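Local coordinates for protein soluble cytochrome b558 (PDB 1CXY) that binds a b-type heme and probably carries electrons, as a soluble bacterial relative of cytochrome b5, at residues Phe10-Val15 with Gly54-Glu59; Cys24-His29 with Tyr33-Tyr38; Pro37-His42 with Met48-Cys53. All coordinates share one frame; numbering follows the deposited sequence.

Contact 1 of 3, residues Phe10-Val15 with Gly54-Glu59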
loop_
_atom_site.group_PDB
_atom_site.type_symbol
_atom_site.label_atom_id
_atom_site.label_comp_id
_atom_site.label_asym_id
_atom_site.label_seq_id
_atom_site.Cartn_x
_atom_site.Cartn_y
_atom_site.Cartn_z
ATOM N N PHE A 10 11.221 -8.917 -1.851
ATOM C CA PHE A 10 11.706 -7.847 -0.993
ATOM C C PHE A 10 11.625 -8.257 0.467
ATOM O O PHE A 10 10.855 -9.165 0.805
ATOM C CB PHE A 10 10.811 -6.598 -1.153
ATOM C CG PHE A 10 10.801 -6.074 -2.571
ATOM C CD1 PHE A 10 9.802 -6.408 -3.474
ATOM C CD2 PHE A 10 11.766 -5.154 -2.972
ATOM C CE1 PHE A 10 9.806 -5.888 -4.759
ATOM C CE2 PHE A 10 11.784 -4.652 -4.263
ATOM C CZ PHE A 10 10.797 -5.022 -5.157
ATOM N N THR A 11 12.301 -7.534 1.353
ATOM C CA THR A 11 12.084 -7.772 2.778
ATOM C C THR A 11 11.283 -6.600 3.339
ATOM O O THR A 11 11.226 -5.542 2.707
ATOM C CB THR A 11 13.411 -7.793 3.550
ATOM O OG1 THR A 11 14.007 -6.490 3.339
ATOM C CG2 THR A 11 14.335 -8.893 3.058
ATOM N N LEU A 12 10.781 -6.722 4.572
ATOM C CA LEU A 12 10.125 -5.575 5.198
ATOM C C LEU A 12 11.104 -4.422 5.411
ATOM O O LEU A 12 10.679 -3.271 5.398
ATOM C CB LEU A 12 9.461 -5.955 6.522
ATOM C CG LEU A 12 8.125 -6.703 6.373
ATOM C CD1 LEU A 12 7.592 -7.104 7.741
ATOM C CD2 LEU A 12 7.090 -5.848 5.658
ATOM N N GLU A 13 12.380 -4.723 5.608
ATOM C CA GLU A 13 13.377 -3.665 5.800
ATOM C C GLU A 13 13.540 -2.801 4.563
ATOM O O GLU A 13 13.742 -1.583 4.666
ATOM C CB GLU A 13 14.691 -4.323 6.232
ATOM C CG GLU A 13 14.572 -4.849 7.670
ATOM C CD GLU A 13 13.683 -6.058 7.845
ATOM O OE1 GLU A 13 13.571 -6.949 6.974
ATOM O OE2 GLU A 13 13.013 -6.169 8.908
ATOM N N GLN A 14 13.478 -3.441 3.389
ATOM C CA GLN A 14 13.562 -2.703 2.128
ATOM C C GLN A 14 12.306 -1.861 1.927
ATOM O O GLN A 14 12.378 -0.678 1.593
ATOM C CB GLN A 14 13.704 -3.679 0.960
ATOM C CG GLN A 14 15.085 -4.336 0.932
ATOM C CD GLN A 14 15.057 -5.490 -0.055
ATOM O OE1 GLN A 14 15.288 -6.636 0.335
ATOM N NE2 GLN A 14 14.770 -5.169 -1.322
ATOM N N VAL A 15 11.139 -2.474 2.201
ATOM C CA VAL A 15 9.896 -1.683 2.102
ATOM C C VAL A 15 9.934 -0.461 2.999
ATOM O O VAL A 15 9.506 0.616 2.583
ATOM C CB VAL A 15 8.662 -2.528 2.458
ATOM C CG1 VAL A 15 7.375 -1.714 2.404
ATOM C CG2 VAL A 15 8.570 -3.681 1.447
ATOM N N GLY A 54 5.772 2.654 3.740
ATOM C CA GLY A 54 6.911 1.914 4.236
ATOM C C GLY A 54 6.559 0.760 5.152
ATOM O O GLY A 54 7.454 0.094 5.653
ATOM N N GLN A 55 5.260 0.461 5.366
ATOM C CA GLN A 55 4.876 -0.536 6.330
ATOM C C GLN A 55 4.127 -1.745 5.756
ATOM O O GLN A 55 3.480 -1.677 4.721
ATOM C CB GLN A 55 3.970 0.108 7.420
ATOM C CG GLN A 55 4.644 1.261 8.164
ATOM C CD GLN A 55 5.656 0.579 9.083
ATOM O OE1 GLN A 55 5.348 -0.458 9.673
ATOM N NE2 GLN A 55 6.856 1.095 9.246
ATOM N N GLU A 56 4.090 -2.777 6.599
ATOM C CA GLU A 56 3.116 -3.865 6.464
ATOM C C GLU A 56 1.777 -3.264 6.908
ATOM O O GLU A 56 1.648 -2.731 8.020
ATOM C CB GLU A 56 3.539 -5.023 7.364
ATOM C CG GLU A 56 2.982 -6.351 6.879
ATOM C CD GLU A 56 1.458 -6.410 6.892
ATOM O OE1 GLU A 56 0.838 -5.988 7.883
ATOM O OE2 GLU A 56 0.904 -6.913 5.901
ATOM N N SER A 57 0.819 -3.229 5.968
ATOM C CA SER A 57 -0.404 -2.473 6.146
ATOM C C SER A 57 -1.677 -3.279 5.893
ATOM O O SER A 57 -2.709 -2.682 5.583
ATOM C CB SER A 57 -0.363 -1.310 5.132
ATOM O OG SER A 57 0.845 -0.557 5.266
ATOM N N THR A 58 -1.604 -4.596 6.045
ATOM C CA THR A 58 -2.784 -5.420 5.760
ATOM C C THR A 58 -4.025 -5.044 6.546
ATOM O O THR A 58 -5.127 -4.926 5.991
ATOM C CB THR A 58 -2.419 -6.907 5.939
ATOM O OG1 THR A 58 -1.401 -7.324 5.017
ATOM C CG2 THR A 58 -3.648 -7.794 5.718
ATOM N N GLU A 59 -3.903 -4.830 7.862
ATOM C CA GLU A 59 -5.094 -4.492 8.653
ATOM C C GLU A 59 -5.757 -3.205 8.203
ATOM O O GLU A 59 -6.985 -3.113 8.083
ATOM C CB GLU A 59 -4.697 -4.383 10.126
ATOM C CG GLU A 59 -5.859 -3.980 11.021
ATOM C CD GLU A 59 -5.541 -4.131 12.494
ATOM O OE1 GLU A 59 -6.025 -5.122 13.087
ATOM O OE2 GLU A 59 -4.821 -3.287 13.058
HETATM O O HOH W 1 8.231 -2.361 6.497
#

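Contact 2 of 3, residues Cys24-His29 with Tyr33-Tyr38. With HEM (protoporphyrin IX containing Fe), chain B.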
loop_
_atom_site.group_PDB
_atom_site.type_symbol
_atom_site.label_atom_id
_atom_site.label_comp_id
_atom_site.label_asym_id
_atom_site.label_seq_id
_atom_site.Cartn_x
_atom_site.Cartn_y
_atom_site.Cartn_z
ATOM N N CYS A 24 6.585 5.999 -1.594
ATOM C CA CYS A 24 5.708 5.228 -0.725
ATOM C C CYS A 24 5.452 3.800 -1.174
ATOM O O CYS A 24 4.689 3.623 -2.138
ATOM C CB CYS A 24 4.369 5.996 -0.693
ATOM S SG CYS A 24 3.083 5.260 0.357
ATOM N N TRP A 25 6.089 2.842 -0.517
ATOM C CA TRP A 25 5.817 1.424 -0.818
ATOM C C TRP A 25 5.053 0.830 0.361
ATOM O O TRP A 25 5.140 1.320 1.504
ATOM C CB TRP A 25 7.121 0.638 -0.978
ATOM C CG TRP A 25 7.928 0.923 -2.214
ATOM C CD1 TRP A 25 7.836 1.942 -3.109
ATOM C CD2 TRP A 25 9.049 0.126 -2.649
ATOM N NE1 TRP A 25 8.799 1.833 -4.100
ATOM C CE2 TRP A 25 9.565 0.718 -3.809
ATOM C CE3 TRP A 25 9.636 -1.040 -2.143
ATOM C CZ2 TRP A 25 10.678 0.208 -4.474
ATOM C CZ3 TRP A 25 10.736 -1.576 -2.807
ATOM C CH2 TRP A 25 11.224 -0.945 -3.968
ATOM N N MET A 26 4.231 -0.183 0.107
ATOM C CA MET A 26 3.593 -0.871 1.233
ATOM C C MET A 26 3.642 -2.381 1.015
ATOM O O MET A 26 3.765 -2.788 -0.127
ATOM C CB MET A 26 2.101 -0.562 1.388
ATOM C CG MET A 26 1.843 0.889 1.706
ATOM S SD MET A 26 0.072 1.152 1.943
ATOM C CE MET A 26 0.142 2.956 1.990
ATOM N N ALA A 27 3.488 -3.125 2.092
ATOM C CA ALA A 27 3.351 -4.582 1.963
ATOM C C ALA A 27 1.917 -4.890 2.429
ATOM O O ALA A 27 1.492 -4.448 3.511
ATOM C CB ALA A 27 4.369 -5.351 2.783
ATOM N N ILE A 28 1.143 -5.596 1.631
ATOM C CA ILE A 28 -0.251 -5.960 1.942
ATOM C C ILE A 28 -0.444 -7.414 1.495
ATOM O O ILE A 28 -0.109 -7.736 0.351
ATOM C CB ILE A 28 -1.278 -5.084 1.219
ATOM C CG1 ILE A 28 -1.228 -3.639 1.720
ATOM C CG2 ILE A 28 -2.711 -5.607 1.381
ATOM C CD1 ILE A 28 -1.906 -2.640 0.796
ATOM N N HIS A 29 -0.927 -8.287 2.389
ATOM C CA HIS A 29 -1.112 -9.689 2.021
ATOM C C HIS A 29 0.113 -10.356 1.418
ATOM O O HIS A 29 -0.003 -11.110 0.433
ATOM C CB HIS A 29 -2.288 -9.807 1.029
ATOM C CG HIS A 29 -3.612 -9.495 1.663
ATOM N ND1 HIS A 29 -3.948 -9.987 2.899
ATOM C CD2 HIS A 29 -4.667 -8.782 1.211
ATOM C CE1 HIS A 29 -5.163 -9.543 3.201
ATOM N NE2 HIS A 29 -5.598 -8.792 2.229
ATOM N N TYR A 33 3.938 -3.242 -3.003
ATOM C CA TYR A 33 3.366 -2.319 -3.967
ATOM C C TYR A 33 4.093 -0.973 -3.922
ATOM O O TYR A 33 4.380 -0.452 -2.835
ATOM C CB TYR A 33 1.898 -2.025 -3.560
ATOM C CG TYR A 33 1.024 -3.263 -3.497
ATOM C CD1 TYR A 33 0.983 -4.030 -2.342
ATOM C CD2 TYR A 33 0.324 -3.687 -4.620
ATOM C CE1 TYR A 33 0.211 -5.187 -2.277
ATOM C CE2 TYR A 33 -0.455 -4.845 -4.555
ATOM C CZ TYR A 33 -0.478 -5.579 -3.401
ATOM O OH TYR A 33 -1.230 -6.740 -3.355
ATOM N N ASP A 34 4.320 -0.358 -5.061
ATOM C CA ASP A 34 4.922 0.975 -5.129
ATOM C C ASP A 34 3.790 1.956 -5.445
ATOM O O ASP A 34 3.285 2.041 -6.558
ATOM C CB ASP A 34 6.013 1.012 -6.196
ATOM C CG ASP A 34 6.563 2.426 -6.359
ATOM O OD1 ASP A 34 6.053 3.377 -5.744
ATOM O OD2 ASP A 34 7.554 2.520 -7.129
ATOM N N LEU A 35 3.273 2.537 -4.354
ATOM C CA LEU A 35 2.069 3.356 -4.434
ATOM C C LEU A 35 2.290 4.843 -4.574
ATOM O O LEU A 35 1.346 5.654 -4.571
ATOM C CB LEU A 35 1.259 3.024 -3.162
ATOM C CG LEU A 35 0.623 1.624 -3.186
ATOM C CD1 LEU A 35 0.291 1.110 -1.789
ATOM C CD2 LEU A 35 -0.640 1.640 -4.047
ATOM N N THR A 36 3.543 5.234 -4.827
ATOM C CA THR A 36 3.898 6.652 -4.980
ATOM C C THR A 36 3.028 7.428 -5.948
ATOM O O THR A 36 2.453 8.482 -5.594
ATOM C CB THR A 36 5.382 6.801 -5.350
ATOM O OG1 THR A 36 6.155 5.998 -4.458
ATOM C CG2 THR A 36 5.820 8.254 -5.208
ATOM N N PRO A 37 2.786 6.954 -7.166
ATOM C CA PRO A 37 1.931 7.624 -8.132
ATOM C C PRO A 37 0.477 7.657 -7.664
ATOM O O PRO A 37 -0.235 8.620 -7.986
ATOM C CB PRO A 37 2.059 6.809 -9.435
ATOM C CG PRO A 37 2.473 5.454 -8.918
ATOM C CD PRO A 37 3.417 5.768 -7.779
ATOM N N TYR A 38 0.050 6.690 -6.876
ATOM C CA TYR A 38 -1.363 6.659 -6.460
ATOM C C TYR A 38 -1.687 7.609 -5.331
ATOM O O TYR A 38 -2.819 8.092 -5.249
ATOM C CB TYR A 38 -1.740 5.211 -6.092
ATOM C CG TYR A 38 -3.219 5.125 -5.744
ATOM C CD1 TYR A 38 -3.628 5.086 -4.418
ATOM C CD2 TYR A 38 -4.165 5.226 -6.750
ATOM C CE1 TYR A 38 -4.984 5.093 -4.118
ATOM C CE2 TYR A 38 -5.521 5.223 -6.452
ATOM C CZ TYR A 38 -5.913 5.170 -5.130
ATOM O OH TYR A 38 -7.259 5.186 -4.846
HETATM C CHA HEM B . -11.362 4.775 0.170
HETATM C CHB HEM B . -8.416 4.100 3.945
HETATM C CHC HEM B . -5.084 2.241 0.976
HETATM C CHD HEM B . -8.072 2.798 -2.789
HETATM C C1A HEM B . -10.813 4.855 1.427
HETATM C C2A HEM B . -11.381 5.555 2.563
HETATM C C3A HEM B . -10.571 5.337 3.608
HETATM C C4A HEM B . -9.457 4.522 3.143
HETATM C CMA HEM B . -10.704 5.845 5.061
HETATM C CAA HEM B . -12.714 6.342 2.563
HETATM C CBA HEM B . -13.867 5.701 3.403
HETATM C CGA HEM B . -14.512 4.529 2.720
HETATM O O1A HEM B . -14.371 4.421 1.476
HETATM O O2A HEM B . -15.187 3.705 3.389
HETATM C C1B HEM B . -7.265 3.491 3.473
HETATM C C2B HEM B . -6.152 3.058 4.279
HETATM C C3B HEM B . -5.244 2.515 3.465
HETATM C C4B HEM B . -5.747 2.637 2.116
HETATM C CMB HEM B . -6.127 3.175 5.825
HETATM C CAB HEM B . -3.887 1.883 3.844
HETATM C CBB HEM B . -3.413 0.779 3.266
HETATM C C1C HEM B . -5.598 2.241 -0.299
HETATM C C2C HEM B . -4.916 1.768 -1.482
HETATM C C3C HEM B . -5.744 1.905 -2.529
HETATM C C4C HEM B . -6.989 2.471 -2.014
HETATM C CMC HEM B . -3.485 1.194 -1.441
HETATM C CAC HEM B . -5.583 1.522 -4.013
HETATM C CBC HEM B . -4.483 1.697 -4.715
HETATM C C1D HEM B . -9.233 3.363 -2.295
HETATM C C2D HEM B . -10.430 3.561 -3.068
HETATM C C3D HEM B . -11.339 4.098 -2.248
HETATM C C4D HEM B . -10.740 4.247 -0.946
HETATM C CMD HEM B . -10.572 3.209 -4.569
HETATM C CAD HEM B . -12.820 4.458 -2.542
HETATM C CBD HEM B . -13.722 3.399 -1.845
HETATM C CGD HEM B . -13.479 1.978 -2.278
HETATM O O1D HEM B . -13.334 1.062 -1.442
HETATM O O2D HEM B . -13.479 1.723 -3.518
HETATM N NA HEM B . -9.618 4.261 1.803
HETATM N NB HEM B . -7.002 3.215 2.137
HETATM N NC HEM B . -6.850 2.689 -0.667
HETATM N ND HEM B . -9.448 3.768 -0.988
HETATM FE FE HEM B . -8.239 3.438 0.579
#

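Contact 3 of 3, residues Pro37-His42 with Met48-Cys53. With HEM (protoporphyrin IX containing Fe), chain B.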
loop_
_atom_site.group_PDB
_atom_site.type_symbol
_atom_site.label_atom_id
_atom_site.label_comp_id
_atom_site.label_asym_id
_atom_site.label_seq_id
_atom_site.Cartn_x
_atom_site.Cartn_y
_atom_site.Cartn_z
ATOM N N PRO A 37 2.786 6.954 -7.166
ATOM C CA PRO A 37 1.931 7.624 -8.132
ATOM C C PRO A 37 0.477 7.657 -7.664
ATOM O O PRO A 37 -0.235 8.620 -7.986
ATOM C CB PRO A 37 2.059 6.809 -9.435
ATOM C CG PRO A 37 2.473 5.454 -8.918
ATOM C CD PRO A 37 3.417 5.768 -7.779
ATOM N N TYR A 38 0.050 6.690 -6.876
ATOM C CA TYR A 38 -1.363 6.659 -6.460
ATOM C C TYR A 38 -1.687 7.609 -5.331
ATOM O O TYR A 38 -2.819 8.092 -5.249
ATOM C CB TYR A 38 -1.740 5.211 -6.092
ATOM C CG TYR A 38 -3.219 5.125 -5.744
ATOM C CD1 TYR A 38 -3.628 5.086 -4.418
ATOM C CD2 TYR A 38 -4.165 5.226 -6.750
ATOM C CE1 TYR A 38 -4.984 5.093 -4.118
ATOM C CE2 TYR A 38 -5.521 5.223 -6.452
ATOM C CZ TYR A 38 -5.913 5.170 -5.130
ATOM O OH TYR A 38 -7.259 5.186 -4.846
ATOM N N VAL A 39 -0.717 7.976 -4.511
ATOM C CA VAL A 39 -0.866 8.833 -3.353
ATOM C C VAL A 39 -1.861 9.965 -3.482
ATOM O O VAL A 39 -2.888 9.955 -2.792
ATOM C CB VAL A 39 0.521 9.326 -2.881
ATOM C CG1 VAL A 39 0.480 10.535 -1.959
ATOM C CG2 VAL A 39 1.199 8.179 -2.120
ATOM N N PRO A 40 -1.698 10.880 -4.424
ATOM C CA PRO A 40 -2.593 12.024 -4.546
ATOM C C PRO A 40 -3.985 11.672 -5.005
ATOM O O PRO A 40 -4.905 12.500 -4.918
ATOM C CB PRO A 40 -1.862 12.952 -5.518
ATOM C CG PRO A 40 -1.011 12.025 -6.322
ATOM C CD PRO A 40 -0.524 10.997 -5.329
ATOM N N ASN A 41 -4.217 10.460 -5.498
ATOM C CA ASN A 41 -5.517 10.060 -6.000
ATOM C C ASN A 41 -6.373 9.310 -4.986
ATOM O O ASN A 41 -7.488 8.928 -5.338
ATOM C CB ASN A 41 -5.325 9.175 -7.233
ATOM C CG ASN A 41 -4.718 9.986 -8.370
ATOM O OD1 ASN A 41 -5.033 11.160 -8.569
ATOM N ND2 ASN A 41 -3.821 9.326 -9.088
ATOM N N HIS A 42 -5.824 8.982 -3.828
ATOM C CA HIS A 42 -6.614 8.205 -2.870
ATOM C C HIS A 42 -7.846 8.981 -2.397
ATOM O O HIS A 42 -7.687 10.107 -1.934
ATOM C CB HIS A 42 -5.730 7.858 -1.663
ATOM C CG HIS A 42 -6.397 6.939 -0.683
ATOM N ND1 HIS A 42 -6.586 7.222 0.651
ATOM C CD2 HIS A 42 -6.957 5.724 -0.903
ATOM C CE1 HIS A 42 -7.216 6.219 1.233
ATOM N NE2 HIS A 42 -7.454 5.301 0.317
ATOM N N MET A 48 -4.780 9.653 4.814
ATOM C CA MET A 48 -4.940 8.410 5.549
ATOM C C MET A 48 -4.007 7.286 5.148
ATOM O O MET A 48 -3.615 6.377 5.881
ATOM C CB MET A 48 -6.402 7.922 5.285
ATOM C CG MET A 48 -7.300 8.866 6.092
ATOM S SD MET A 48 -7.410 8.197 7.766
ATOM C CE MET A 48 -8.099 6.582 7.457
ATOM N N MET A 49 -3.666 7.310 3.859
ATOM C CA MET A 49 -2.772 6.254 3.353
ATOM C C MET A 49 -1.347 6.555 3.725
ATOM O O MET A 49 -0.526 5.663 3.979
ATOM C CB MET A 49 -3.080 6.224 1.853
ATOM C CG MET A 49 -2.585 4.997 1.123
ATOM S SD MET A 49 -2.901 5.263 -0.643
ATOM C CE MET A 49 -1.730 4.090 -1.317
ATOM N N LEU A 50 -1.001 7.850 3.884
ATOM C CA LEU A 50 0.367 8.233 4.192
ATOM C C LEU A 50 0.948 7.659 5.458
ATOM O O LEU A 50 2.138 7.305 5.444
ATOM C CB LEU A 50 0.517 9.768 4.227
ATOM C CG LEU A 50 -0.025 10.457 2.973
ATOM C CD1 LEU A 50 0.117 11.971 3.101
ATOM C CD2 LEU A 50 0.674 9.978 1.704
ATOM N N VAL A 51 0.163 7.397 6.507
ATOM C CA VAL A 51 0.706 6.800 7.716
ATOM C C VAL A 51 1.234 5.393 7.465
ATOM O O VAL A 51 2.043 4.909 8.247
ATOM C CB VAL A 51 -0.313 6.812 8.888
ATOM C CG1 VAL A 51 -1.540 7.652 8.571
ATOM C CG2 VAL A 51 -0.721 5.468 9.434
ATOM N N TRP A 52 0.798 4.728 6.383
ATOM C CA TRP A 52 1.242 3.368 6.108
ATOM C C TRP A 52 2.375 3.279 5.093
ATOM O O TRP A 52 2.855 2.154 4.877
ATOM C CB TRP A 52 0.035 2.504 5.638
ATOM C CG TRP A 52 -0.983 2.514 6.755
ATOM C CD1 TRP A 52 -2.097 3.284 6.891
ATOM C CD2 TRP A 52 -0.818 1.793 7.976
ATOM N NE1 TRP A 52 -2.650 3.078 8.136
ATOM C CE2 TRP A 52 -1.899 2.164 8.819
ATOM C CE3 TRP A 52 0.119 0.864 8.433
ATOM C CZ2 TRP A 52 -2.042 1.619 10.090
ATOM C CZ3 TRP A 52 -0.023 0.321 9.702
ATOM C CH2 TRP A 52 -1.113 0.711 10.507
ATOM N N CYS A 53 2.837 4.395 4.543
ATOM C CA CYS A 53 3.982 4.255 3.610
ATOM C C CYS A 53 5.142 3.630 4.377
ATOM O O CYS A 53 5.467 3.978 5.525
ATOM C CB CYS A 53 4.404 5.629 3.094
ATOM S SG CYS A 53 3.159 6.395 2.047
HETATM C CHA HEM B . -11.362 4.775 0.170
HETATM C CHB HEM B . -8.416 4.100 3.945
HETATM C CHC HEM B . -5.084 2.241 0.976
HETATM C CHD HEM B . -8.072 2.798 -2.789
HETATM C C1A HEM B . -10.813 4.855 1.427
HETATM C C2A HEM B . -11.381 5.555 2.563
HETATM C C3A HEM B . -10.571 5.337 3.608
HETATM C C4A HEM B . -9.457 4.522 3.143
HETATM C CMA HEM B . -10.704 5.845 5.061
HETATM C CAA HEM B . -12.714 6.342 2.563
HETATM C CBA HEM B . -13.867 5.701 3.403
HETATM C CGA HEM B . -14.512 4.529 2.720
HETATM O O1A HEM B . -14.371 4.421 1.476
HETATM O O2A HEM B . -15.187 3.705 3.389
HETATM C C1B HEM B . -7.265 3.491 3.473
HETATM C C2B HEM B . -6.152 3.058 4.279
HETATM C C3B HEM B . -5.244 2.515 3.465
HETATM C C4B HEM B . -5.747 2.637 2.116
HETATM C CMB HEM B . -6.127 3.175 5.825
HETATM C CAB HEM B . -3.887 1.883 3.844
HETATM C CBB HEM B . -3.413 0.779 3.266
HETATM C C1C HEM B . -5.598 2.241 -0.299
HETATM C C2C HEM B . -4.916 1.768 -1.482
HETATM C C3C HEM B . -5.744 1.905 -2.529
HETATM C C4C HEM B . -6.989 2.471 -2.014
HETATM C CMC HEM B . -3.485 1.194 -1.441
HETATM C CAC HEM B . -5.583 1.522 -4.013
HETATM C CBC HEM B . -4.483 1.697 -4.715
HETATM C C1D HEM B . -9.233 3.363 -2.295
HETATM C C2D HEM B . -10.430 3.561 -3.068
HETATM C C3D HEM B . -11.339 4.098 -2.248
HETATM C C4D HEM B . -10.740 4.247 -0.946
HETATM C CMD HEM B . -10.572 3.209 -4.569
HETATM C CAD HEM B . -12.820 4.458 -2.542
HETATM C CBD HEM B . -13.722 3.399 -1.845
HETATM C CGD HEM B . -13.479 1.978 -2.278
HETATM O O1D HEM B . -13.334 1.062 -1.442
HETATM O O2D HEM B . -13.479 1.723 -3.518
HETATM N NA HEM B . -9.618 4.261 1.803
HETATM N NB HEM B . -7.002 3.215 2.137
HETATM N NC HEM B . -6.850 2.689 -0.667
HETATM N ND HEM B . -9.448 3.768 -0.988
HETATM FE FE HEM B . -8.239 3.438 0.579
HETATM O O HOH W 2 -5.475 9.463 1.913
#

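Contact 1 of 3, residues Phe10-Val15 with Gly54-Glu59
A single water joins Leu12 to Gly54, donating one hydrogen bond to Leu12 O at 2.8 Å and a second to Gly54 O at 2.7 Å. Both carbonyls are acceptors and cannot bond each other, so the water supplies the two protons that link them; no direct hydrogen bond joins Phe10-Val15 to Gly54-Glu59. Beside it the backbones come close enough for a C-H...O contact, Gly54 CA lying 3.3 Å from Val15 O with an angle of 142° at the hydrogen. Gly54 has a positive phi of 84°, a backbone shape that glycine adopts easily. Val15 completes this end of the contact with CG1, which lies trans to the backbone N (chi1 178°) and rests on the Gly54 peptide, 3.7 Å from Gly54 O.

Further out, Leu12 reaches across with one methyl, CD2, which stops 4.0 Å from Glu56 CB. Only the root of Glu56 takes part: the chain bends at chi2 and carries the carboxylate away to Thr58. There Thr58 OG1 donates to the syn lone pair of Glu56 OE2, and both carboxylate oxygens receive weak bonds from Thr58 N at the start of the next helix. Ser57 OG meanwhile turns back to Gln55 O at 2.9 Å, approaching from above the carbonyl plane.

The other helix start is held by a capping box, in which Gln14 N donates to Thr11 OG1 at 3.1 Å and Thr11 N weakly to Gln14 OE1. Helix 12-15 packs through Val15 on Trp25 and through Leu12 on Ala27, consistent with the smaller hydrophobic core of the cytochrome b5 fold, while Gly54, Gln55 and Ser57 run alongside strand 23-28, bonded through their backbones to Trp25 and Ala27.

Contact 2 of 3, residues Cys24-His29 with Tyr33-Tyr38
This is the antiparallel pairing of the beta hairpin formed by strands 23-28 and 31-34, buried near the middle of the molecule, with Met26 and, beyond the strand, Leu35 and Tyr38 touching the heme. Met26 and Tyr33 form its hydrogen-bonded pair: Met26 N donates to Tyr33 O at 3.0 Å and Tyr33 N returns a bond to Met26 O at 2.9 Å. Trp25 and Asp34 are the neighbouring non-hydrogen-bonded pair. Past the end of strand 31-34, Leu35 N still bonds Cys24 O at 2.8 Å, though bent to 135° at the hydrogen, and then a side chain takes over from the backbone as Thr36 OG1 accepts from Cys24 N at 2.9 Å. That hydroxyl is fixed by its own bond to Asp34 OD1, which also accepts from Thr36 N, closing an Asx turn as the chain leaves the strand.

In the cytochrome b5 fold such a sheet separates two hydrophobic regions, and here its faces differ accordingly. On the face of Trp25, the indole lies obliquely against the Asp34 carboxylate, the two planes 44° apart; Trp25 NE1 is 3.3 Å from Asp34 OD2, but the angle is too poor for a hydrogen bond. On the face of Met26 and Tyr33, the extended Met26 side chain brings SD to 3.7 Å from Leu35 CD1, the chains crossing at about a right angle, and Met26 SD and Leu35 CD1 both touch the heme, at CBB and CMC respectively. Tyr33 lays its CE1 edge 3.8 Å from Ile28 CB, with Ile28 O near the ring plane and Leu78 of helix 72-80 packing against both residues.

Contact 3 of 3, residues Pro37-His42 with Met48-Cys53
Met49 lies across the face of the His42 imidazole and meets the Tyr38 ring at its edge, so one extended side chain ties the two rings together; the conformer described is one of two deposited. Its CG stands trans to the backbone N (chi1 -165°), which lays the chain along the imidazole face and out to the edge of the Tyr38 ring. Met49 CB and SD both sit over the same face of the imidazole, CB making a CH-pi contact 4.2 Å from the His42 ring centroid. The sulfur is a Met-aromatic neighbour of Tyr38 as well, close to the plane of that ring, and the terminal methyl CE comes 3.8 Å from Tyr38 CD1. The same methyl reaches heme CMC.

His42 points its ring edge-on at the porphyrin, and its NE2 binds the heme iron at 2.0 Å. At the other end of the imidazole ND1 donates in the ring plane to a water 2.8 Å away, to which Met48 N gives a weak bond; the in-plane bond to the water and the packing of Met49 on one face probably both help set the rotation of the ring. His42, followed by Pro43, begins the His-Pro-Gly sequence of the cytochrome b5 family, and with His70 as the second axial ligand it completes the bis-histidine heme site of that fold.

Tyr38 turns one face to the heme vinyl group, whose CBC lies 3.4 Å above the ring plane and is displaced toward the rim, while Tyr38 OH comes within 3.3 Å of heme CHD. Away from the porphyrin the two short 3-10 turns meet through branched aliphatic side chains: Val39 CG1, trans to its own N at chi1 163°, touches Leu50 CD2 at 3.7 Å, with Val39 and Leu50 set across one another.

Contact 2 is the buried centre, and the others lie against it from different directions. Contact 1, partly exposed and away from the heme, is joined to it by backbone bonds from Gly54 to Trp25 and from Ser57 to Ala27; across its own two segments it relies on a bridging water and modest packing. Contact 3 shares Pro37 and Tyr38 with contact 2 and is tied to it by the Cys24-Cys53 disulfide, while Met49 packs on Met26 and Leu35. Contact 2 is held by strand hydrogen bonds, whereas contact 3 joins its two turns by sulfur, ring and aliphatic packing, with one of them also supplying a ligand to the iron. Contacts 2 and 3 both line the heme pocket.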